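Local coordinates for protein RNA polymerase sigma factor SIGMA-28 (FliA) (PDB 1RP3) that probably acts as a flagellar sigma factor that directs RNA polymerase to promoter DNA, and is held here in an inactive conformation by the anti-sigma factor FlgM, at residues E192-Q197 against K211-S216; L198-E203 against Q222-A227. All coordinates share one frame; numbering follows the deposited sequence.

Interaction 1: residues E192-Q197 against K211-S216; sequences EKLVIQ and KILETS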
ATOM      1  N   GLU A 192      -8.488 -13.334 -12.170  1.00 57.90           N
ATOM      2  CA  GLU A 192      -8.201 -12.028 -11.580  1.00 57.35           C
ATOM      3  C   GLU A 192      -8.393 -12.028 -10.061  1.00 56.72           C
ATOM      4  O   GLU A 192      -7.543 -11.526  -9.318  1.00 56.51           O
ATOM      5  CB  GLU A 192      -9.079 -10.950 -12.216  1.00 57.08           C
ATOM      6  CG  GLU A 192      -8.778 -10.679 -13.684  1.00 60.34           C
ATOM      7  CD  GLU A 192      -9.686  -9.617 -14.295  1.00 62.53           C
ATOM      8  OE1 GLU A 192     -10.338  -8.859 -13.537  1.00 63.59           O
ATOM      9  OE2 GLU A 192      -9.751  -9.544 -15.542  1.00 61.52           O
ATOM     10  N   LYS A 193      -9.508 -12.599  -9.615  1.00 55.63           N
ATOM     11  CA  LYS A 193      -9.844 -12.696  -8.202  1.00 53.88           C
ATOM     12  C   LYS A 193      -8.736 -13.435  -7.462  1.00 51.92           C
ATOM     13  O   LYS A 193      -8.313 -13.002  -6.391  1.00 51.98           O
ATOM     14  CB  LYS A 193     -11.179 -13.425  -8.048  1.00 56.77           C
ATOM     15  CG  LYS A 193     -11.748 -13.457  -6.640  1.00 61.18           C
ATOM     16  CD  LYS A 193     -13.152 -14.076  -6.615  1.00 62.25           C
ATOM     17  CE  LYS A 193     -14.144 -13.234  -7.413  1.00 63.99           C
ATOM     18  NZ  LYS A 193     -15.491 -13.867  -7.520  1.00 63.83           N
ATOM     19  N   LEU A 194      -8.238 -14.518  -8.059  1.00 48.74           N
ATOM     20  CA  LEU A 194      -7.155 -15.315  -7.468  1.00 47.65           C
ATOM     21  C   LEU A 194      -5.883 -14.484  -7.328  1.00 46.54           C
ATOM     22  O   LEU A 194      -5.184 -14.581  -6.325  1.00 47.14           O
ATOM     23  CB  LEU A 194      -6.865 -16.560  -8.324  1.00 47.19           C
ATOM     24  CG  LEU A 194      -5.571 -17.348  -8.042  1.00 46.81           C
ATOM     25  CD1 LEU A 194      -5.528 -17.862  -6.605  1.00 45.57           C
ATOM     26  CD2 LEU A 194      -5.440 -18.506  -9.015  1.00 44.45           C
ATOM     27  N   VAL A 195      -5.577 -13.687  -8.346  1.00 44.10           N
ATOM     28  CA  VAL A 195      -4.395 -12.844  -8.314  1.00 43.13           C
ATOM     29  C   VAL A 195      -4.557 -11.776  -7.238  1.00 43.23           C
ATOM     30  O   VAL A 195      -3.627 -11.508  -6.481  1.00 43.01           O
ATOM     31  CB  VAL A 195      -4.143 -12.187  -9.690  1.00 43.16           C
ATOM     32  CG1 VAL A 195      -3.178 -11.006  -9.568  1.00 41.84           C
ATOM     33  CG2 VAL A 195      -3.596 -13.218 -10.664  1.00 42.79           C
ATOM     34  N   ILE A 196      -5.752 -11.200  -7.140  1.00 42.28           N
ATOM     35  CA  ILE A 196      -6.008 -10.170  -6.148  1.00 41.28           C
ATOM     36  C   ILE A 196      -5.866 -10.727  -4.740  1.00 41.56           C
ATOM     37  O   ILE A 196      -5.281 -10.080  -3.871  1.00 40.64           O
ATOM     38  CB  ILE A 196      -7.403  -9.538  -6.316  1.00 40.89           C
ATOM     39  CG1 ILE A 196      -7.462  -8.722  -7.605  1.00 42.15           C
ATOM     40  CG2 ILE A 196      -7.712  -8.619  -5.149  1.00 42.02           C
ATOM     41  CD1 ILE A 196      -6.468  -7.572  -7.652  1.00 40.84           C
ATOM     42  N   GLN A 197      -6.349 -11.948  -4.526  1.00 41.92           N
ATOM     43  CA  GLN A 197      -6.261 -12.545  -3.202  1.00 42.36           C
ATOM     44  C   GLN A 197      -4.808 -12.808  -2.816  1.00 43.55           C
ATOM     45  O   GLN A 197      -4.396 -12.502  -1.690  1.00 43.94           O
ATOM     46  CB  GLN A 197      -7.088 -13.834  -3.117  1.00 42.17           C
ATOM     47  CG  GLN A 197      -7.119 -14.449  -1.714  1.00 42.81           C
ATOM     48  CD  GLN A 197      -8.095 -15.623  -1.583  1.00 45.72           C
ATOM     49  OE1 GLN A 197      -9.293 -15.502  -1.877  1.00 44.39           O
ATOM     50  NE2 GLN A 197      -7.589 -16.752  -1.109  1.00 43.09           N
ATOM     51  N   LYS A 211       5.670 -16.806  -9.396  1.00 48.15           N
ATOM     52  CA  LYS A 211       6.262 -18.102  -9.088  1.00 50.13           C
ATOM     53  C   LYS A 211       5.181 -19.109  -8.695  1.00 51.30           C
ATOM     54  O   LYS A 211       5.211 -20.267  -9.120  1.00 52.49           O
ATOM     55  CB  LYS A 211       7.299 -17.951  -7.970  1.00 51.37           C
ATOM     56  CG  LYS A 211       8.490 -17.078  -8.367  1.00 54.60           C
ATOM     57  CD  LYS A 211       9.245 -16.487  -7.174  1.00 58.72           C
ATOM     58  CE  LYS A 211       9.946 -17.538  -6.321  1.00 60.78           C
ATOM     59  NZ  LYS A 211      10.710 -16.886  -5.211  1.00 62.50           N
ATOM     60  N   ILE A 212       4.204 -18.648  -7.921  1.00 51.42           N
ATOM     61  CA  ILE A 212       3.109 -19.499  -7.478  1.00 48.95           C
ATOM     62  C   ILE A 212       2.267 -19.951  -8.666  1.00 48.65           C
ATOM     63  O   ILE A 212       2.015 -21.142  -8.826  1.00 50.76           O
ATOM     64  CB  ILE A 212       2.207 -18.769  -6.437  1.00 48.06           C
ATOM     65  CG1 ILE A 212       3.033 -18.358  -5.222  1.00 47.40           C
ATOM     66  CG2 ILE A 212       1.093 -19.669  -5.967  1.00 44.93           C
ATOM     67  CD1 ILE A 212       2.283 -17.494  -4.250  1.00 50.81           C
ATOM     68  N   LEU A 213       1.845 -19.010  -9.507  1.00 47.64           N
ATOM     69  CA  LEU A 213       1.013 -19.352 -10.663  1.00 47.64           C
ATOM     70  C   LEU A 213       1.772 -19.912 -11.876  1.00 47.89           C
ATOM     71  O   LEU A 213       1.166 -20.240 -12.909  1.00 46.87           O
ATOM     72  CB  LEU A 213       0.130 -18.166 -11.063  1.00 47.67           C
ATOM     73  CG  LEU A 213      -0.805 -17.681  -9.947  1.00 48.79           C
ATOM     74  CD1 LEU A 213      -1.733 -16.593 -10.474  1.00 48.37           C
ATOM     75  CD2 LEU A 213      -1.615 -18.850  -9.392  1.00 47.72           C
ATOM     76  N   GLU A 214       3.089 -20.057 -11.722  1.00 46.27           N
ATOM     77  CA  GLU A 214       3.961 -20.586 -12.767  1.00 46.35           C
ATOM     78  C   GLU A 214       3.877 -19.816 -14.087  1.00 46.02           C
ATOM     79  O   GLU A 214       3.919 -20.412 -15.164  1.00 46.03           O
ATOM     80  CB  GLU A 214       3.673 -22.070 -12.994  1.00 47.04           C
ATOM     81  N   THR A 215       3.753 -18.494 -14.002  1.00 43.02           N
ATOM     82  CA  THR A 215       3.682 -17.664 -15.197  1.00 40.23           C
ATOM     83  C   THR A 215       4.709 -16.534 -15.110  1.00 39.44           C
ATOM     84  O   THR A 215       5.607 -16.573 -14.260  1.00 39.52           O
ATOM     85  CB  THR A 215       2.265 -17.082 -15.386  1.00 40.31           C
ATOM     86  OG1 THR A 215       2.169 -16.426 -16.662  1.00 38.60           O
ATOM     87  CG2 THR A 215       1.952 -16.090 -14.274  1.00 39.85           C
ATOM     88  N   SER A 216       4.588 -15.547 -16.001  1.00 37.33           N
ATOM     89  CA  SER A 216       5.489 -14.391 -16.030  1.00 37.27           C
ATOM     90  C   SER A 216       4.976 -13.254 -15.143  1.00 37.24           C
ATOM     91  O   SER A 216       3.806 -13.229 -14.765  1.00 36.96           O
ATOM     92  CB  SER A 216       5.603 -13.847 -17.450  1.00 38.16           C
ATOM     93  OG  SER A 216       4.375 -13.253 -17.840  1.00 36.37           O
TER
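Leu194 and Val195, neighbours on helix 190-201, share one partner across this contact, Leu213, and each takes a different methyl group of it. The patch is purely apolar and small, burying 109 Å² in all. At its N-terminal end the first segment is regular helix, with Ile196 N bonded to Glu192 O at 2.8 Å. Lys193 serves the complex instead, forming a salt bridge with Asp76 of FlgM. Leu194 is the first to touch the other segment and points toward 211-216. A chi1 of 167° swings its CG away from the backbone N and beside the carbonyl carbon, and from there CD2 meets CD2 of Leu213 tip to tip at 3.9 Å. Val195 approaches differently: its CB lies across the direction of the contact, and only the CG2 branch, the one beside the backbone N, reaches CD1 of Leu213, again at 3.9 Å. The two side chains pass each other at a slant, while the nearest alpha carbons, Val195 CA and Leu213 CA, remain 8.8 Å apart. Gln197 also serves the complex, its amide bonding Tyr72, Glu73 and Ser75 of FlgM. Just after Leu213 the helix ends: Glu214, with a phi of 56°, is the C-prime residue of a Schellman motif, and Ser216 then caps the next helix through a bond between its OG and Arg219 N. This is the turn of the region 4 helix-turn-helix, the sigma-factor motif that in relatives reads the -35 promoter element. The contact thus joins helix 190-201 to that turn, where helix 206-212 hands over to helix 217-236, and Glu192 on another side of helix 190-201 rests on Ala227 of helix 217-236.

Interaction 2: residues L198-E203 against Q222-A227; sequences LIFYEE and QLKAKA
Ile199 and Lys224 cross at about a right angle where helix 190-201 packs on helix 217-236, the second helix of the region 4 helix-turn-helix. Both point toward each other, and the meeting is one of carbon with carbon: Ile199 CD1 presses on the middle of the lysine chain, 3.5 Å from Lys224 CD, a close approach for two aliphatic carbons, and 3.9 Å from Lys224 CG. The lysine is fully extended, with CG anti to the backbone N (chi1 179°), and this straight rod carries its methylenes past the isoleucine while the amine travels on to bond ND1 of His35. The amine of this buried residue thus has a polar partner, and region 4 is tied to the N-terminal part of the chain. Phe200 leaves its backbone to one side of the contact, and its ring reaches the lysine, meeting CE obliquely. One face of this ring carries CG2 of Ile199, 3.4 Å above the plane and offset toward the rim; Phe86 of FlgM meets the ring edge-to-face. Near the amine end of the lysine, Phe200 CZ stands 4.4 Å from Lys224 CE, and Ile199 CG2 lies 4.2 Å from that same CE.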
ATOM      1  N   LEU A 198      -4.022 -13.349  -3.745  1.00 41.73           N
ATOM      2  CA  LEU A 198      -2.622 -13.640  -3.449  1.00 41.64           C
ATOM      3  C   LEU A 198      -1.824 -12.370  -3.181  1.00 41.27           C
ATOM      4  O   LEU A 198      -0.897 -12.365  -2.363  1.00 42.33           O
ATOM      5  CB  LEU A 198      -1.974 -14.434  -4.586  1.00 41.71           C
ATOM      6  CG  LEU A 198      -2.343 -15.913  -4.774  1.00 43.28           C
ATOM      7  CD1 LEU A 198      -1.573 -16.470  -5.948  1.00 44.94           C
ATOM      8  CD2 LEU A 198      -2.044 -16.728  -3.538  1.00 41.95           C
ATOM      9  N   ILE A 199      -2.212 -11.286  -3.846  1.00 39.98           N
ATOM     10  CA  ILE A 199      -1.518 -10.021  -3.693  1.00 37.32           C
ATOM     11  C   ILE A 199      -1.887  -9.232  -2.449  1.00 37.41           C
ATOM     12  O   ILE A 199      -1.006  -8.798  -1.712  1.00 35.23           O
ATOM     13  CB  ILE A 199      -1.695  -9.133  -4.950  1.00 37.15           C
ATOM     14  CG1 ILE A 199      -0.785  -9.660  -6.064  1.00 39.07           C
ATOM     15  CG2 ILE A 199      -1.368  -7.674  -4.634  1.00 37.36           C
ATOM     16  CD1 ILE A 199      -0.725  -8.809  -7.305  1.00 38.16           C
ATOM     17  N   PHE A 200      -3.183  -9.097  -2.189  1.00 35.81           N
ATOM     18  CA  PHE A 200      -3.655  -8.311  -1.059  1.00 35.03           C
ATOM     19  C   PHE A 200      -4.015  -9.058   0.204  1.00 37.07           C
ATOM     20  O   PHE A 200      -3.838  -8.530   1.298  1.00 37.00           O
ATOM     21  CB  PHE A 200      -4.836  -7.436  -1.481  1.00 33.30           C
ATOM     22  CG  PHE A 200      -4.488  -6.410  -2.518  1.00 30.84           C
ATOM     23  CD1 PHE A 200      -4.589  -6.712  -3.863  1.00 27.33           C
ATOM     24  CD2 PHE A 200      -4.116  -5.122  -2.146  1.00 28.96           C
ATOM     25  CE1 PHE A 200      -4.324  -5.745  -4.834  1.00 28.50           C
ATOM     26  CE2 PHE A 200      -3.848  -4.144  -3.111  1.00 31.17           C
ATOM     27  CZ  PHE A 200      -3.958  -4.459  -4.458  1.00 28.77           C
ATOM     28  N   TYR A 201      -4.585 -10.250   0.067  1.00 39.70           N
ATOM     29  CA  TYR A 201      -4.946 -11.020   1.245  1.00 42.24           C
ATOM     30  C   TYR A 201      -3.721 -11.784   1.742  1.00 42.98           C
ATOM     31  O   TYR A 201      -3.495 -11.875   2.943  1.00 44.80           O
ATOM     32  CB  TYR A 201      -6.119 -11.961   0.957  1.00 45.84           C
ATOM     33  CG  TYR A 201      -6.481 -12.852   2.126  1.00 48.60           C
ATOM     34  CD1 TYR A 201      -7.144 -12.336   3.237  1.00 50.54           C
ATOM     35  CD2 TYR A 201      -6.137 -14.206   2.128  1.00 51.01           C
ATOM     36  CE1 TYR A 201      -7.455 -13.145   4.328  1.00 53.45           C
ATOM     37  CE2 TYR A 201      -6.440 -15.026   3.206  1.00 52.84           C
ATOM     38  CZ  TYR A 201      -7.098 -14.493   4.305  1.00 54.73           C
ATOM     39  OH  TYR A 201      -7.389 -15.311   5.376  1.00 56.90           O
ATOM     40  N   GLU A 202      -2.928 -12.324   0.821  1.00 42.15           N
ATOM     41  CA  GLU A 202      -1.715 -13.039   1.205  1.00 42.11           C
ATOM     42  C   GLU A 202      -0.521 -12.083   1.322  1.00 42.06           C
ATOM     43  O   GLU A 202       0.524 -12.449   1.848  1.00 41.47           O
ATOM     44  CB  GLU A 202      -1.400 -14.167   0.217  1.00 43.61           C
ATOM     45  CG  GLU A 202      -2.510 -15.206   0.036  1.00 44.76           C
ATOM     46  CD  GLU A 202      -2.786 -16.058   1.278  1.00 48.88           C
ATOM     47  OE1 GLU A 202      -1.955 -16.084   2.219  1.00 47.63           O
ATOM     48  OE2 GLU A 202      -3.849 -16.718   1.304  1.00 49.38           O
ATOM     49  N   GLU A 203      -0.694 -10.853   0.843  1.00 42.99           N
ATOM     50  CA  GLU A 203       0.339  -9.820   0.895  1.00 42.69           C
ATOM     51  C   GLU A 203       1.643 -10.238   0.215  1.00 42.60           C
ATOM     52  O   GLU A 203       2.732 -10.156   0.784  1.00 42.92           O
ATOM     53  CB  GLU A 203       0.577  -9.373   2.338  1.00 44.52           C
ATOM     54  CG  GLU A 203      -0.663  -8.771   2.991  1.00 47.89           C
ATOM     55  CD  GLU A 203      -0.414  -8.280   4.406  1.00 51.35           C
ATOM     56  OE1 GLU A 203       0.060  -9.068   5.254  1.00 52.26           O
ATOM     57  OE2 GLU A 203      -0.698  -7.095   4.673  1.00 54.98           O
ATOM     58  N   GLN A 222      -0.769  -7.704 -15.804  1.00 41.03           N
ATOM     59  CA  GLN A 222      -1.946  -7.330 -16.596  1.00 42.89           C
ATOM     60  C   GLN A 222      -3.212  -7.770 -15.856  1.00 40.33           C
ATOM     61  O   GLN A 222      -4.212  -7.062 -15.840  1.00 38.95           O
ATOM     62  CB  GLN A 222      -1.915  -7.924 -18.011  1.00 46.11           C
ATOM     63  CG  GLN A 222      -2.317  -9.388 -18.104  1.00 55.64           C
ATOM     64  CD  GLN A 222      -2.744  -9.785 -19.507  1.00 60.79           C
ATOM     65  OE1 GLN A 222      -3.592  -9.121 -20.117  1.00 64.19           O
ATOM     66  NE2 GLN A 222      -2.157 -10.869 -20.031  1.00 61.15           N
ATOM     67  N   LEU A 223      -3.145  -8.932 -15.214  1.00 40.33           N
ATOM     68  CA  LEU A 223      -4.267  -9.448 -14.448  1.00 40.03           C
ATOM     69  C   LEU A 223      -4.582  -8.556 -13.234  1.00 40.04           C
ATOM     70  O   LEU A 223      -5.749  -8.358 -12.898  1.00 38.98           O
ATOM     71  CB  LEU A 223      -3.986 -10.887 -14.012  1.00 38.81           C
ATOM     72  CG  LEU A 223      -4.108 -11.963 -15.104  1.00 41.40           C
ATOM     73  CD1 LEU A 223      -3.723 -13.344 -14.565  1.00 41.21           C
ATOM     74  CD2 LEU A 223      -5.530 -11.994 -15.657  1.00 40.83           C
ATOM     75  N   LYS A 224      -3.539  -8.019 -12.593  1.00 40.68           N
ATOM     76  CA  LYS A 224      -3.689  -7.138 -11.431  1.00 38.86           C
ATOM     77  C   LYS A 224      -4.270  -5.805 -11.896  1.00 38.07           C
ATOM     78  O   LYS A 224      -5.242  -5.322 -11.337  1.00 37.57           O
ATOM     79  CB  LYS A 224      -2.330  -6.912 -10.749  1.00 38.42           C
ATOM     80  CG  LYS A 224      -2.363  -5.983  -9.524  1.00 38.23           C
ATOM     81  CD  LYS A 224      -0.965  -5.738  -8.930  1.00 33.97           C
ATOM     82  CE  LYS A 224      -1.024  -4.852  -7.681  1.00 34.54           C
ATOM     83  NZ  LYS A 224       0.317  -4.509  -7.157  1.00 31.44           N
ATOM     84  N   ALA A 225      -3.688  -5.237 -12.944  1.00 39.01           N
ATOM     85  CA  ALA A 225      -4.156  -3.964 -13.492  1.00 40.94           C
ATOM     86  C   ALA A 225      -5.612  -4.034 -13.951  1.00 42.23           C
ATOM     87  O   ALA A 225      -6.390  -3.110 -13.696  1.00 41.93           O
ATOM     88  CB  ALA A 225      -3.265  -3.526 -14.639  1.00 39.46           C
ATOM     89  N   LYS A 226      -5.983  -5.137 -14.604  1.00 42.21           N
ATOM     90  CA  LYS A 226      -7.354  -5.317 -15.079  1.00 41.96           C
ATOM     91  C   LYS A 226      -8.298  -5.427 -13.895  1.00 41.41           C
ATOM     92  O   LYS A 226      -9.321  -4.748 -13.839  1.00 43.35           O
ATOM     93  CB  LYS A 226      -7.467  -6.546 -15.976  1.00 43.60           C
ATOM     94  N   ALA A 227      -7.927  -6.239 -12.917  1.00 40.22           N
ATOM     95  CA  ALA A 227      -8.755  -6.388 -11.729  1.00 39.51           C
ATOM     96  C   ALA A 227      -8.916  -5.044 -11.001  1.00 39.58           C
ATOM     97  O   ALA A 227     -10.018  -4.669 -10.612  1.00 39.06           O
ATOM     98  CB  ALA A 227      -8.156  -7.412 -10.808  1.00 38.24           C
TER

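In the fold
From the N terminus, helix 190-201 supplies the first segments of both contacts, 192-197 and then directly 198-203. Interaction 1 closes a loop of 13 intervening residues by bringing the turn at 211-216 back to this helix; interaction 2 closes one of 18 by bringing back 222-227, farther along. The segments alternate, so the loops cross, neither lying within the other. Their centres are about 7 Å apart, and they touch directly: Gln197 O and Glu202 N are 2.9 Å apart, probably hydrogen-bonded, and Ile196 CG1 packs 3.5 Å from Ala227 CB. Together they fasten helix 190-201 to the turn and second helix of the region 4 helix-turn-helix.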